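Local atomic coordinates of dual specificity protein phosphatase 8 (Homo sapiens, PDB entry 4JMK), a protein that probably dephosphorylates phosphotyrosine, phosphoserine and phosphothreonine in proteins and dampens mitogen-activated protein kinases, this chain being its dual-specificity phosphatase catalytic domain. Residues Ile45-Ser48 / Arg49-Arg52; Ser70-Phe73 / Ile74-Lys78; Ile98-Ala101 / Tyr102-Thr106; Met107-Ser111 / Asp112-Arg116; Tyr138-Ser141 / Leu142-Ala146. The protein carries 1 engineered substitution. All coordinates share one frame; numbering follows the deposited sequence.

Contact 1 (Ile45-Ser48 / Arg49-Arg52)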
loop_
_atom_site.group_PDB
_atom_site.type_symbol
_atom_site.label_atom_id
_atom_site.label_comp_id
_atom_site.label_asym_id
_atom_site.label_seq_id
_atom_site.Cartn_x
_atom_site.Cartn_y
_atom_site.Cartn_z
ATOM N N ILE A 45 13.505 -10.111 7.583
ATOM C CA ILE A 45 12.148 -10.436 7.138
ATOM C C ILE A 45 12.132 -11.756 6.354
ATOM O O ILE A 45 12.985 -11.972 5.488
ATOM C CB ILE A 45 11.563 -9.308 6.232
ATOM C CG1 ILE A 45 11.376 -8.005 7.025
ATOM C CG2 ILE A 45 10.249 -9.744 5.614
ATOM C CD1 ILE A 45 10.414 -8.129 8.249
ATOM N N CYS A 46 11.158 -12.624 6.648
ATOM C CA CYS A 46 11.004 -13.925 5.966
ATOM C C CYS A 46 10.477 -13.803 4.554
ATOM O O CYS A 46 9.555 -13.024 4.293
ATOM C CB CYS A 46 10.023 -14.811 6.743
ATOM S SG CYS A 46 10.590 -15.194 8.390
ATOM N N GLU A 47 11.025 -14.600 3.643
ATOM C CA GLU A 47 10.599 -14.551 2.245
ATOM C C GLU A 47 9.094 -14.751 2.083
ATOM O O GLU A 47 8.451 -14.089 1.260
ATOM C CB GLU A 47 11.363 -15.581 1.410
ATOM C CG GLU A 47 11.146 -15.419 -0.091
ATOM C CD GLU A 47 11.664 -14.083 -0.620
ATOM O OE1 GLU A 47 11.007 -13.496 -1.510
ATOM O OE2 GLU A 47 12.735 -13.626 -0.155
ATOM N N SER A 48 8.520 -15.646 2.881
ATOM C CA SER A 48 7.090 -15.930 2.756
ATOM C C SER A 48 6.216 -14.773 3.261
ATOM O O SER A 48 5.009 -14.764 3.042
ATOM C CB SER A 48 6.723 -17.215 3.508
ATOM O OG SER A 48 6.922 -17.063 4.901
ATOM N N ARG A 49 6.823 -13.815 3.956
ATOM C CA ARG A 49 6.100 -12.650 4.450
ATOM C C ARG A 49 6.539 -11.382 3.710
ATOM O O ARG A 49 6.426 -10.267 4.226
ATOM C CB ARG A 49 6.320 -12.507 5.956
ATOM C CG ARG A 49 5.701 -13.664 6.758
ATOM C CD ARG A 49 6.201 -13.663 8.189
ATOM N NE ARG A 49 5.467 -14.584 9.051
ATOM C CZ ARG A 49 5.697 -15.893 9.143
ATOM N NH1 ARG A 49 6.643 -16.474 8.403
ATOM N NH2 ARG A 49 4.965 -16.627 9.975
ATOM N N PHE A 50 7.028 -11.569 2.491
ATOM C CA PHE A 50 7.559 -10.459 1.708
ATOM C C PHE A 50 6.972 -10.459 0.312
ATOM O O PHE A 50 6.874 -11.512 -0.314
ATOM C CB PHE A 50 9.080 -10.582 1.593
ATOM C CG PHE A 50 9.708 -9.516 0.728
ATOM C CD1 PHE A 50 9.916 -8.229 1.232
ATOM C CD2 PHE A 50 10.067 -9.789 -0.586
ATOM C CE1 PHE A 50 10.486 -7.247 0.442
ATOM C CE2 PHE A 50 10.645 -8.803 -1.383
ATOM C CZ PHE A 50 10.849 -7.533 -0.865
ATOM N N MET A 51 6.608 -9.281 -0.187
ATOM C CA MET A 51 6.153 -9.158 -1.573
ATOM C C MET A 51 6.712 -7.892 -2.190
ATOM O O MET A 51 6.648 -6.825 -1.577
ATOM C CB MET A 51 4.626 -9.121 -1.646
ATOM C CG MET A 51 4.104 -8.821 -3.059
ATOM S SD MET A 51 2.305 -8.696 -3.111
ATOM C CE MET A 51 2.066 -8.042 -4.774
ATOM N N ARG A 52 7.262 -8.003 -3.396
ATOM C CA ARG A 52 7.738 -6.824 -4.125
ATOM C C ARG A 52 6.736 -6.422 -5.209
ATOM O O ARG A 52 6.220 -7.281 -5.921
ATOM C CB ARG A 52 9.104 -7.094 -4.772
ATOM C CG ARG A 52 9.690 -5.871 -5.518
ATOM C CD ARG A 52 11.135 -6.088 -6.024
ATOM N NE ARG A 52 12.080 -6.390 -4.947
ATOM C CZ ARG A 52 12.685 -5.474 -4.188
ATOM N NH1 ARG A 52 12.453 -4.174 -4.374
ATOM N NH2 ARG A 52 13.533 -5.854 -3.244
HETATM O O HOH W 1 8.156 -13.728 -1.414
#
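Glu47 O accepts from Phe50 N at 3.1 Å, the donor standing above the carbonyl plane, 65° out of it. A water is a probable second donor: it lies 2.7 Å from Glu47 O and 2.8 Å from Phe50 O, but has more acceptors within reach than protons, so which of them receive a proton is not settled. One residue back, Arg49 N donates to Cys46 O at 2.9 Å. Two successive bonds of this three-residue span are the evidence for a short 3-10 turn running into strand 50-52.

Side chains add lighter contacts. Glu47 bends at chi2 (63°) and brings OE1 to 3.9 Å from Phe50 CD2, the carboxylate and ring planes far from parallel. Ile45 CG2 meets Phe50 CB at 4.3 Å. The Arg49 chain runs out extended; its guanidinium has Cys46 CB at one edge, and Arg49 NH1 lies 3.6 Å from Ser48 OG. An alanine here is likely to leave Cys46 CB and Ser48 OG without the guanidinium beside them. Arg49 and Met51 also pair through their backbones with Val32 of strand 29-34. The chemistry implies a turn fixed mainly by main-chain bonds, with exposed polar side chains on its outer side.

Contact 2 (Ser70-Phe73 / Ile74-Lys78)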
loop_
_atom_site.group_PDB
_atom_site.type_symbol
_atom_site.label_atom_id
_atom_site.label_comp_id
_atom_site.label_asym_id
_atom_site.label_seq_id
_atom_site.Cartn_x
_atom_site.Cartn_y
_atom_site.Cartn_z
ATOM N N SER A 70 -1.530 -6.812 -4.363
ATOM C CA SER A 70 -1.071 -6.072 -3.181
ATOM C C SER A 70 -2.120 -6.110 -2.073
ATOM O O SER A 70 -1.817 -6.353 -0.904
ATOM C CB SER A 70 -0.811 -4.608 -3.563
ATOM O OG SER A 70 0.198 -4.493 -4.552
ATOM N N ILE A 71 -3.372 -5.878 -2.442
ATOM C CA ILE A 71 -4.466 -5.950 -1.482
ATOM C C ILE A 71 -4.618 -7.358 -0.880
ATOM O O ILE A 71 -4.803 -7.505 0.332
ATOM C CB ILE A 71 -5.762 -5.423 -2.138
ATOM C CG1 ILE A 71 -5.620 -3.915 -2.375
ATOM C CG2 ILE A 71 -7.004 -5.722 -1.298
ATOM C CD1 ILE A 71 -6.745 -3.306 -3.225
ATOM N N GLU A 72 -4.535 -8.385 -1.717
ATOM C CA GLU A 72 -4.545 -9.776 -1.255
ATOM C C GLU A 72 -3.432 -10.046 -0.218
ATOM O O GLU A 72 -3.665 -10.687 0.815
ATOM C CB GLU A 72 -4.386 -10.700 -2.473
ATOM C CG GLU A 72 -4.327 -12.187 -2.165
ATOM C CD GLU A 72 -3.849 -13.017 -3.361
ATOM O OE1 GLU A 72 -4.671 -13.755 -3.946
ATOM O OE2 GLU A 72 -2.649 -12.938 -3.711
ATOM N N PHE A 73 -2.229 -9.548 -0.494
ATOM C CA PHE A 73 -1.102 -9.696 0.426
ATOM C C PHE A 73 -1.405 -9.053 1.778
ATOM O O PHE A 73 -1.146 -9.646 2.840
ATOM C CB PHE A 73 0.156 -9.071 -0.192
ATOM C CG PHE A 73 1.406 -9.222 0.657
ATOM C CD1 PHE A 73 2.049 -10.455 0.771
ATOM C CD2 PHE A 73 1.941 -8.126 1.323
ATOM C CE1 PHE A 73 3.207 -10.592 1.548
ATOM C CE2 PHE A 73 3.090 -8.249 2.106
ATOM C CZ PHE A 73 3.734 -9.492 2.213
ATOM N N ILE A 74 -1.927 -7.829 1.748
ATOM C CA ILE A 74 -2.265 -7.126 2.985
ATOM C C ILE A 74 -3.331 -7.903 3.747
ATOM O O ILE A 74 -3.249 -8.026 4.978
ATOM C CB ILE A 74 -2.728 -5.668 2.714
ATOM C CG1 ILE A 74 -1.548 -4.834 2.182
ATOM C CG2 ILE A 74 -3.337 -5.027 3.984
ATOM C CD1 ILE A 74 -1.971 -3.523 1.541
ATOM N N ASP A 75 -4.311 -8.455 3.033
ATOM C CA ASP A 75 -5.327 -9.277 3.703
ATOM C C ASP A 75 -4.786 -10.614 4.235
ATOM O O ASP A 75 -5.336 -11.173 5.193
ATOM C CB ASP A 75 -6.539 -9.485 2.792
ATOM C CG ASP A 75 -7.396 -8.233 2.688
ATOM O OD1 ASP A 75 -7.482 -7.492 3.696
ATOM O OD2 ASP A 75 -7.983 -7.993 1.609
ATOM N N LYS A 76 -3.720 -11.138 3.634
ATOM C CA LYS A 76 -3.108 -12.345 4.197
ATOM C C LYS A 76 -2.547 -12.052 5.586
ATOM O O LYS A 76 -2.681 -12.867 6.502
ATOM C CB LYS A 76 -2.001 -12.894 3.303
ATOM C CG LYS A 76 -2.487 -13.531 2.024
ATOM C CD LYS A 76 -1.306 -14.181 1.289
ATOM C CE LYS A 76 -1.687 -14.699 -0.092
ATOM N NZ LYS A 76 -0.481 -15.185 -0.853
ATOM N N ALA A 77 -1.920 -10.887 5.740
ATOM C CA ALA A 77 -1.440 -10.445 7.050
ATOM C C ALA A 77 -2.604 -10.280 8.030
ATOM O O ALA A 77 -2.555 -10.776 9.162
ATOM C CB ALA A 77 -0.642 -9.136 6.926
ATOM N N LYS A 78 -3.654 -9.594 7.583
ATOM C CA LYS A 78 -4.859 -9.383 8.387
ATOM C C LYS A 78 -5.454 -10.712 8.884
ATOM O O LYS A 78 -5.847 -10.827 10.042
ATOM C CB LYS A 78 -5.896 -8.612 7.558
ATOM C CG LYS A 78 -7.026 -7.961 8.361
ATOM C CD LYS A 78 -8.129 -7.472 7.441
ATOM C CE LYS A 78 -9.223 -6.733 8.212
ATOM N NZ LYS A 78 -9.887 -7.575 9.262
#
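The Phe73 ring sits obliquely to the peptide of Ile74, whose N lies 3.8 Å from Phe73 CG. Phe73 CG is anti to its own backbone N (chi1 -177°), and this carries the ring away from the next turn, toward Val84 and Leu33 of the sheet. The second flat group is the Asp75 carboxylate. Its OD2 runs alongside Ile71, 3.8 Å from CG2, the two side chains pointing the same way, while OD1 is hydrogen-bonded to Tyr102 OH of helix 94-107.

The backbone shows the regular four-residue ladder of an alpha helix. Asp75 N donates to Ile71 O at 2.9 Å with an N-H...O angle of 160°, and Ile74 N reaches Ser70 O in the same manner. Lys76 N bonds mainly to Glu72 O, at 2.9 Å, and only weakly, at an angle of 121°, to Phe73 O. The main donor to Phe73 O is Ala77 N at 3.2 Å. Ile74 CG1 rests 3.5 Å from Ser70 O, so the side chain lies back along the previous turn.

On the exposed flank Glu72 and Lys76 lie side by side. Glu72 OE2 and Lys76 NZ stay 4.2 Å apart, beyond a salt bridge, so their attraction is probably modest and screened by solvent. Helix 67-79 is thus two-faced. Phe73, Ile74 and Ala77 press on Val84 of strand 83-87, Phe73 and Ala77 also touch strand 29-34, and Ile71 and Ile74 meet Tyr102 of helix 94-107.

Contact 3 (Ile98-Ala101 / Tyr102-Thr106)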
loop_
_atom_site.group_PDB
_atom_site.type_symbol
_atom_site.label_atom_id
_atom_site.label_comp_id
_atom_site.label_asym_id
_atom_site.label_seq_id
_atom_site.Cartn_x
_atom_site.Cartn_y
_atom_site.Cartn_z
ATOM N N ILE A 98 -0.750 2.511 -2.994
ATOM C CA ILE A 98 -1.232 1.172 -2.634
ATOM C C ILE A 98 -2.115 1.198 -1.387
ATOM O O ILE A 98 -3.196 0.590 -1.375
ATOM C CB ILE A 98 -0.065 0.178 -2.494
ATOM C CG1 ILE A 98 0.525 -0.089 -3.880
ATOM C CG2 ILE A 98 -0.527 -1.152 -1.834
ATOM C CD1 ILE A 98 1.858 -0.853 -3.873
ATOM N N ALA A 99 -1.678 1.920 -0.353
ATOM C CA ALA A 99 -2.476 2.070 0.867
ATOM C C ALA A 99 -3.840 2.676 0.568
ATOM O O ALA A 99 -4.861 2.240 1.129
ATOM C CB ALA A 99 -1.736 2.926 1.883
ATOM N N ILE A 100 -3.860 3.686 -0.299
ATOM C CA ILE A 100 -5.129 4.338 -0.664
ATOM C C ILE A 100 -6.047 3.348 -1.359
ATOM O O ILE A 100 -7.224 3.260 -1.020
ATOM C CB ILE A 100 -4.915 5.599 -1.546
ATOM C CG1 ILE A 100 -4.164 6.658 -0.736
ATOM C CG2 ILE A 100 -6.263 6.172 -2.008
ATOM C CD1 ILE A 100 -3.516 7.762 -1.572
ATOM N N ALA A 101 -5.519 2.599 -2.324
ATOM C CA ALA A 101 -6.329 1.586 -3.008
ATOM C C ALA A 101 -6.880 0.538 -2.033
ATOM O O ALA A 101 -8.013 0.073 -2.181
ATOM C CB ALA A 101 -5.519 0.916 -4.122
ATOM N N TYR A 102 -6.080 0.149 -1.044
ATOM C CA TYR A 102 -6.538 -0.849 -0.086
ATOM C C TYR A 102 -7.765 -0.357 0.680
ATOM O O TYR A 102 -8.719 -1.110 0.909
ATOM C CB TYR A 102 -5.422 -1.219 0.901
ATOM C CG TYR A 102 -5.895 -2.237 1.909
ATOM C CD1 TYR A 102 -5.914 -3.593 1.598
ATOM C CD2 TYR A 102 -6.354 -1.845 3.160
ATOM C CE1 TYR A 102 -6.377 -4.534 2.522
ATOM C CE2 TYR A 102 -6.812 -2.776 4.086
ATOM C CZ TYR A 102 -6.816 -4.112 3.755
ATOM O OH TYR A 102 -7.272 -5.033 4.667
ATOM N N ILE A 103 -7.735 0.905 1.086
ATOM C CA ILE A 103 -8.854 1.475 1.825
ATOM C C ILE A 103 -10.067 1.603 0.930
ATOM O O ILE A 103 -11.194 1.317 1.352
ATOM C CB ILE A 103 -8.464 2.823 2.443
ATOM C CG1 ILE A 103 -7.444 2.572 3.553
ATOM C CG2 ILE A 103 -9.660 3.542 3.025
ATOM C CD1 ILE A 103 -6.744 3.798 3.968
ATOM N N MET A 104 -9.839 2.004 -0.317
ATOM C CA MET A 104 -10.935 2.091 -1.286
ATOM C C MET A 104 -11.696 0.774 -1.427
ATOM O O MET A 104 -12.917 0.725 -1.316
ATOM C CB MET A 104 -10.380 2.448 -2.659
ATOM C CG MET A 104 -10.018 3.889 -2.838
ATOM S SD MET A 104 -9.181 4.150 -4.417
ATOM C CE MET A 104 -10.554 3.824 -5.499
ATOM N N LYS A 105 -10.962 -0.294 -1.693
ATOM C CA LYS A 105 -11.572 -1.588 -1.919
ATOM C C LYS A 105 -12.186 -2.149 -0.644
ATOM O O LYS A 105 -13.280 -2.702 -0.682
ATOM C CB LYS A 105 -10.538 -2.561 -2.475
ATOM C CG LYS A 105 -11.128 -3.896 -2.929
ATOM C CD LYS A 105 -10.064 -4.755 -3.600
ATOM C CE LYS A 105 -10.588 -6.120 -3.955
ATOM N NZ LYS A 105 -11.877 -6.007 -4.646
ATOM N N THR A 106 -11.487 -2.013 0.482
ATOM C CA THR A 106 -11.945 -2.631 1.725
ATOM C C THR A 106 -13.211 -1.969 2.248
ATOM O O THR A 106 -14.140 -2.647 2.688
ATOM C CB THR A 106 -10.861 -2.549 2.807
ATOM O OG1 THR A 106 -9.716 -3.297 2.380
ATOM C CG2 THR A 106 -11.371 -3.108 4.125
#
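Tyr102 N donates to Ile98 O at 2.9 Å, the first of four successive backbone bonds joining 98-101 to 102-106. Ile103 N, Met104 N and Lys105 N follow with Ala99 O, Ile100 O and Ala101 O. The last is the straightest, with an N-H...O angle of 169°, as expected of an undistorted alpha helix.

Apolar contacts run along the same turns. Chi1 (-77°) and an extended chi2 (173°) put Met104 SD 4.3 Å from Ile100 CG2. Met104 CG also covers Ile100 O at 3.4 Å, while Ile103 CG1 lies 3.6 Å from Ala99 O.

A side-chain bond within 102-106 adds to the backbone ladder. Thr106 OG1 donates to Tyr102 O at 2.8 Å, and Thr106 N reaches the same oxygen from the opposite face of its carbonyl plane. In making this bond Thr106 OG1 also lies 3.3 Å above one face of the Tyr102 ring, toward its rim.

Helix 94-107 follows the phosphate-binding loop of the phosphatase fold; Ile98 is about 8 Å, side chain to side chain, from Ser88, the engineered residue at the predicted phosphocysteine position. Around the helix, Ile103 packs on Phe117 and Val118 of helix 111-121, and Ile100 on Leu135 of helix 129-148.

Contact 4 (Met107-Ser111 / Asp112-Arg116)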
loop_
_atom_site.group_PDB
_atom_site.type_symbol
_atom_site.label_atom_id
_atom_site.label_comp_id
_atom_site.label_asym_id
_atom_site.label_seq_id
_atom_site.Cartn_x
_atom_site.Cartn_y
_atom_site.Cartn_z
ATOM N N MET A 107 -13.248 -0.644 2.192
ATOM C CA MET A 107 -14.353 0.097 2.792
ATOM C C MET A 107 -15.418 0.530 1.783
ATOM O O MET A 107 -16.499 0.984 2.171
ATOM C CB MET A 107 -13.816 1.314 3.549
ATOM C CG MET A 107 -12.930 0.948 4.731
ATOM S SD MET A 107 -13.867 -0.041 5.926
ATOM C CE MET A 107 -15.008 1.210 6.482
ATOM N N GLY A 108 -15.133 0.388 0.493
ATOM C CA GLY A 108 -16.068 0.870 -0.514
ATOM C C GLY A 108 -16.084 2.388 -0.499
ATOM O O GLY A 108 -17.102 3.030 -0.782
ATOM N N MET A 109 -14.930 2.949 -0.156
ATOM C CA MET A 109 -14.718 4.387 -0.076
ATOM C C MET A 109 -14.344 4.931 -1.456
ATOM O O MET A 109 -13.676 4.241 -2.240
ATOM C CB MET A 109 -13.557 4.637 0.888
ATOM C CG MET A 109 -13.578 5.976 1.556
ATOM S SD MET A 109 -12.364 6.093 2.888
ATOM C CE MET A 109 -12.990 4.824 3.983
ATOM N N SER A 110 -14.757 6.166 -1.748
ATOM C CA SER A 110 -14.423 6.792 -3.029
ATOM C C SER A 110 -12.939 7.111 -3.027
ATOM O O SER A 110 -12.314 7.154 -1.958
ATOM C CB SER A 110 -15.219 8.081 -3.242
ATOM O OG SER A 110 -14.715 9.134 -2.432
ATOM N N SER A 111 -12.368 7.329 -4.211
ATOM C CA SER A 111 -10.939 7.614 -4.276
ATOM C C SER A 111 -10.614 8.922 -3.562
ATOM O O SER A 111 -9.575 9.021 -2.903
ATOM C CB SER A 111 -10.426 7.601 -5.723
ATOM O OG SER A 111 -11.147 8.510 -6.539
ATOM N N ASP A 112 -11.505 9.916 -3.664
ATOM C CA ASP A 112 -11.349 11.155 -2.899
ATOM C C ASP A 112 -11.260 10.914 -1.389
ATOM O O ASP A 112 -10.381 11.454 -0.709
ATOM C CB ASP A 112 -12.520 12.119 -3.178
ATOM C CG ASP A 112 -12.600 12.555 -4.645
ATOM O OD1 ASP A 112 -11.533 12.773 -5.250
ATOM O OD2 ASP A 112 -13.724 12.704 -5.190
ATOM N N ASP A 113 -12.190 10.131 -0.852
ATOM C CA ASP A 113 -12.228 9.931 0.586
ATOM C C ASP A 113 -11.045 9.070 1.051
ATOM O O ASP A 113 -10.446 9.320 2.103
ATOM C CB ASP A 113 -13.561 9.300 0.992
ATOM C CG ASP A 113 -14.723 10.284 0.925
ATOM O OD1 ASP A 113 -14.478 11.509 0.932
ATOM O OD2 ASP A 113 -15.885 9.824 0.876
ATOM N N ALA A 114 -10.686 8.060 0.262
ATOM C CA ALA A 114 -9.562 7.204 0.651
ATOM C C ALA A 114 -8.241 7.967 0.613
ATOM O O ALA A 114 -7.386 7.783 1.488
ATOM C CB ALA A 114 -9.497 5.977 -0.232
ATOM N N TYR A 115 -8.077 8.827 -0.393
ATOM C CA TYR A 115 -6.894 9.695 -0.482
ATOM C C TYR A 115 -6.826 10.577 0.760
ATOM O O TYR A 115 -5.777 10.692 1.405
ATOM C CB TYR A 115 -6.991 10.535 -1.764
ATOM C CG TYR A 115 -5.852 11.487 -2.087
ATOM C CD1 TYR A 115 -4.632 11.429 -1.425
ATOM C CD2 TYR A 115 -6.021 12.468 -3.069
ATOM C CE1 TYR A 115 -3.600 12.320 -1.747
ATOM C CE2 TYR A 115 -5.005 13.359 -3.387
ATOM C CZ TYR A 115 -3.801 13.275 -2.726
ATOM O OH TYR A 115 -2.793 14.163 -3.050
ATOM N N ARG A 116 -7.953 11.192 1.112
ATOM C CA ARG A 116 -7.994 12.064 2.283
ATOM C C ARG A 116 -7.730 11.276 3.581
ATOM O O ARG A 116 -7.073 11.783 4.498
ATOM C CB ARG A 116 -9.350 12.785 2.345
ATOM C CG ARG A 116 -9.454 13.897 3.380
ATOM C CD ARG A 116 -10.861 14.495 3.361
ATOM N NE ARG A 116 -11.872 13.453 3.542
ATOM C CZ ARG A 116 -13.179 13.624 3.371
ATOM N NH1 ARG A 116 -13.658 14.807 3.009
ATOM N NH2 ARG A 116 -14.009 12.606 3.563
HETATM O O HOH W 2 -16.614 7.439 0.091
#
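Met109 and Asp113 form the tight side of this helix start: Met109 CG comes within 3.4 Å of Asp113 CB, the two side chains crossing at about a right angle. Met109 CG is anti to the backbone N (chi1 -154°), which directs the chain over the first turn. Met109 SD then settles 3.7 Å from Ala114 N and 4.2 Å from Ala114 CB. Met109 also touches Ile103, so this inner side is shared with helix 94-107. The cap is equally well held. Ser110, right before the helix, is its N-cap: Ser110 OG accepts from Asp113 N at 3.1 Å, nearly straight (163°). Backbone bonds from Ala114 N to Ser110 O and from Tyr115 N to Ser111 O carry the turn into the regular helix.

The Asp113 carboxylate is held more loosely. Its link back to the cap residue runs through water, which accepts from Ser110 N and donates to Asp113 OD2 at 2.6 Å. The other oxygen, Asp113 OD1, lies 2.9 Å from Arg116 NH2, but well out of the guanidinium plane, so this salt bridge rests on charge and not on an aimed N-H. The negative charge of Asp113 near the helix start would probably suit the positive end of the helix dipole.

Gly108, with positive phi, marks where helix 94-107 has already ended. The arrangement is typical of an N-capped helix that opens after a short interhelical loop, here with a water-mediated partner for the cap.

Contact 5 (Tyr138-Ser141 / Leu142-Ala146)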
loop_
_atom_site.group_PDB
_atom_site.type_symbol
_atom_site.label_atom_id
_atom_site.label_comp_id
_atom_site.label_asym_id
_atom_site.label_seq_id
_atom_site.Cartn_x
_atom_site.Cartn_y
_atom_site.Cartn_z
ATOM N N TYR A 138 -8.914 2.436 -11.223
ATOM C CA TYR A 138 -9.132 1.268 -10.373
ATOM C C TYR A 138 -10.532 1.333 -9.774
ATOM O O TYR A 138 -11.269 0.340 -9.776
ATOM C CB TYR A 138 -8.056 1.203 -9.284
ATOM C CG TYR A 138 -8.135 -0.025 -8.393
ATOM C CD1 TYR A 138 -8.035 -1.304 -8.931
ATOM C CD2 TYR A 138 -8.292 0.099 -7.010
ATOM C CE1 TYR A 138 -8.106 -2.435 -8.115
ATOM C CE2 TYR A 138 -8.364 -1.027 -6.186
ATOM C CZ TYR A 138 -8.269 -2.284 -6.754
ATOM O OH TYR A 138 -8.326 -3.409 -5.957
ATOM N N GLU A 139 -10.921 2.514 -9.293
ATOM C CA GLU A 139 -12.250 2.676 -8.715
ATOM C C GLU A 139 -13.320 2.388 -9.756
ATOM O O GLU A 139 -14.351 1.765 -9.464
ATOM C CB GLU A 139 -12.439 4.099 -8.194
ATOM C CG GLU A 139 -13.795 4.353 -7.560
ATOM C CD GLU A 139 -14.273 3.214 -6.668
ATOM O OE1 GLU A 139 -13.469 2.647 -5.889
ATOM O OE2 GLU A 139 -15.473 2.886 -6.753
ATOM N N ARG A 140 -13.074 2.852 -10.975
ATOM C CA ARG A 140 -14.065 2.697 -12.024
ATOM C C ARG A 140 -14.291 1.215 -12.272
ATOM O O ARG A 140 -15.427 0.774 -12.449
ATOM C CB ARG A 140 -13.611 3.406 -13.301
ATOM C CG ARG A 140 -14.747 3.612 -14.283
ATOM C CD ARG A 140 -14.309 4.476 -15.433
ATOM N NE ARG A 140 -13.364 3.776 -16.290
ATOM C CZ ARG A 140 -13.720 2.941 -17.262
ATOM N NH1 ARG A 140 -15.006 2.686 -17.495
ATOM N NH2 ARG A 140 -12.790 2.362 -18.003
ATOM N N SER A 141 -13.207 0.446 -12.240
ATOM C CA SER A 141 -13.266 -0.989 -12.496
ATOM C C SER A 141 -13.934 -1.778 -11.363
ATOM O O SER A 141 -14.626 -2.769 -11.610
ATOM C CB SER A 141 -11.863 -1.535 -12.802
ATOM O OG SER A 141 -11.181 -1.949 -11.628
ATOM N N LEU A 142 -13.727 -1.343 -10.124
ATOM C CA LEU A 142 -14.397 -1.961 -8.983
ATOM C C LEU A 142 -15.902 -1.749 -9.103
ATOM O O LEU A 142 -16.700 -2.649 -8.806
ATOM C CB LEU A 142 -13.876 -1.377 -7.663
ATOM C CG LEU A 142 -12.437 -1.680 -7.212
ATOM C CD1 LEU A 142 -12.104 -0.850 -5.994
ATOM C CD2 LEU A 142 -12.228 -3.167 -6.919
ATOM N N LYS A 143 -16.299 -0.560 -9.552
ATOM C CA LYS A 143 -17.727 -0.262 -9.669
ATOM C C LYS A 143 -18.411 -1.124 -10.734
ATOM O O LYS A 143 -19.578 -1.481 -10.594
ATOM C CB LYS A 143 -17.963 1.232 -9.906
ATOM C CG LYS A 143 -17.828 2.054 -8.633
ATOM C CD LYS A 143 -18.752 3.266 -8.643
ATOM C CE LYS A 143 -17.967 4.564 -8.791
ATOM N NZ LYS A 143 -18.572 5.474 -9.807
ATOM N N LEU A 144 -17.674 -1.496 -11.776
ATOM C CA LEU A 144 -18.217 -2.400 -12.790
ATOM C C LEU A 144 -18.248 -3.863 -12.316
ATOM O O LEU A 144 -19.178 -4.609 -12.632
ATOM C CB LEU A 144 -17.445 -2.246 -14.097
ATOM C CG LEU A 144 -17.535 -0.818 -14.662
ATOM C CD1 LEU A 144 -16.243 -0.423 -15.351
ATOM C CD2 LEU A 144 -18.723 -0.647 -15.621
ATOM N N LEU A 145 -17.240 -4.265 -11.551
ATOM C CA LEU A 145 -17.242 -5.582 -10.912
ATOM C C LEU A 145 -18.433 -5.733 -9.961
ATOM O O LEU A 145 -19.119 -6.766 -9.959
ATOM C CB LEU A 145 -15.924 -5.809 -10.162
ATOM C CG LEU A 145 -14.900 -6.751 -10.804
ATOM C CD1 LEU A 145 -15.176 -6.945 -12.293
ATOM C CD2 LEU A 145 -13.466 -6.257 -10.567
ATOM N N ALA A 146 -18.678 -4.693 -9.163
ATOM C CA ALA A 146 -19.801 -4.687 -8.231
ATOM C C ALA A 146 -21.125 -4.771 -8.978
ATOM O O ALA A 146 -22.080 -5.413 -8.514
ATOM C CB ALA A 146 -19.762 -3.435 -7.355
#
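Leu142 lies over one face of the Tyr138 ring, a four-residue spacing along the regular alpha helix 129-148, whose Tyr138 touches helices 67-79 and 94-107 of the phosphatase fold. Leu142 CD1 makes an off-centre CH-pi contact, 4.2 Å from the ring centroid and 29° off the normal, with Tyr138 CE2 the nearest ring atom at 3.7 Å. Leu142 CG, anti to its carbonyl carbon (chi1 -69°), brings both methyls back toward the ring one turn earlier.

Ser141 turns its hydroxyl onto the helix. The bond from OG goes to Tyr138 O, which Leu142 N also reaches, in the carbonyl plane. Tyr138 OH is held by Asp68 OD1, and the ring touches Ala101. With an alanine in place of Tyr138, Leu142 would probably lose the face that covers it, and Asp68 its hydroxyl partner.

In Glu139 a bend at chi2 swings the carboxylate toward the following turn: Glu139 OE1 stands 3.8 Å from Leu142 CD1, and OE2 lies against the methylenes of Lys143. The charged ends stay apart, Glu139 OE2 and Lys143 NZ being 5.1 Å from each other, so any attraction would probably be weak and the aliphatic part of the lysine does most of the touching.

Further along, Ser141 O accepts from Leu145 N at 3.0 Å, while Leu144 N bonds to Arg140 O at 3.3 Å and only weakly, at a 121° angle, to Ser141 O.

Contacts 2 and 3 are buried, whereas contacts 1, 4 and 5 lie nearer the surface. Contacts 2, 3 and 5 are stretches of helix with a four-residue backbone ladder, while contact 1 is a 3-10 turn entering a strand and contact 4 a capped helix start. The buried pair is joined by a polar link, Asp75 OD1 to Tyr102 OH. Contact 1 reaches contact 2 when Met51 SD comes 3.6 Å from Phe73 CB. Contacts 3 and 4 share the junction of helices 94-107 and 111-121, where Met104 CG and Ala114 CB lie 3.4 Å apart. Contact 5, apolar at Leu142 although superficial, touches contact 3 through Lys105 and Tyr138. Waters enter contacts 1 and 4 only.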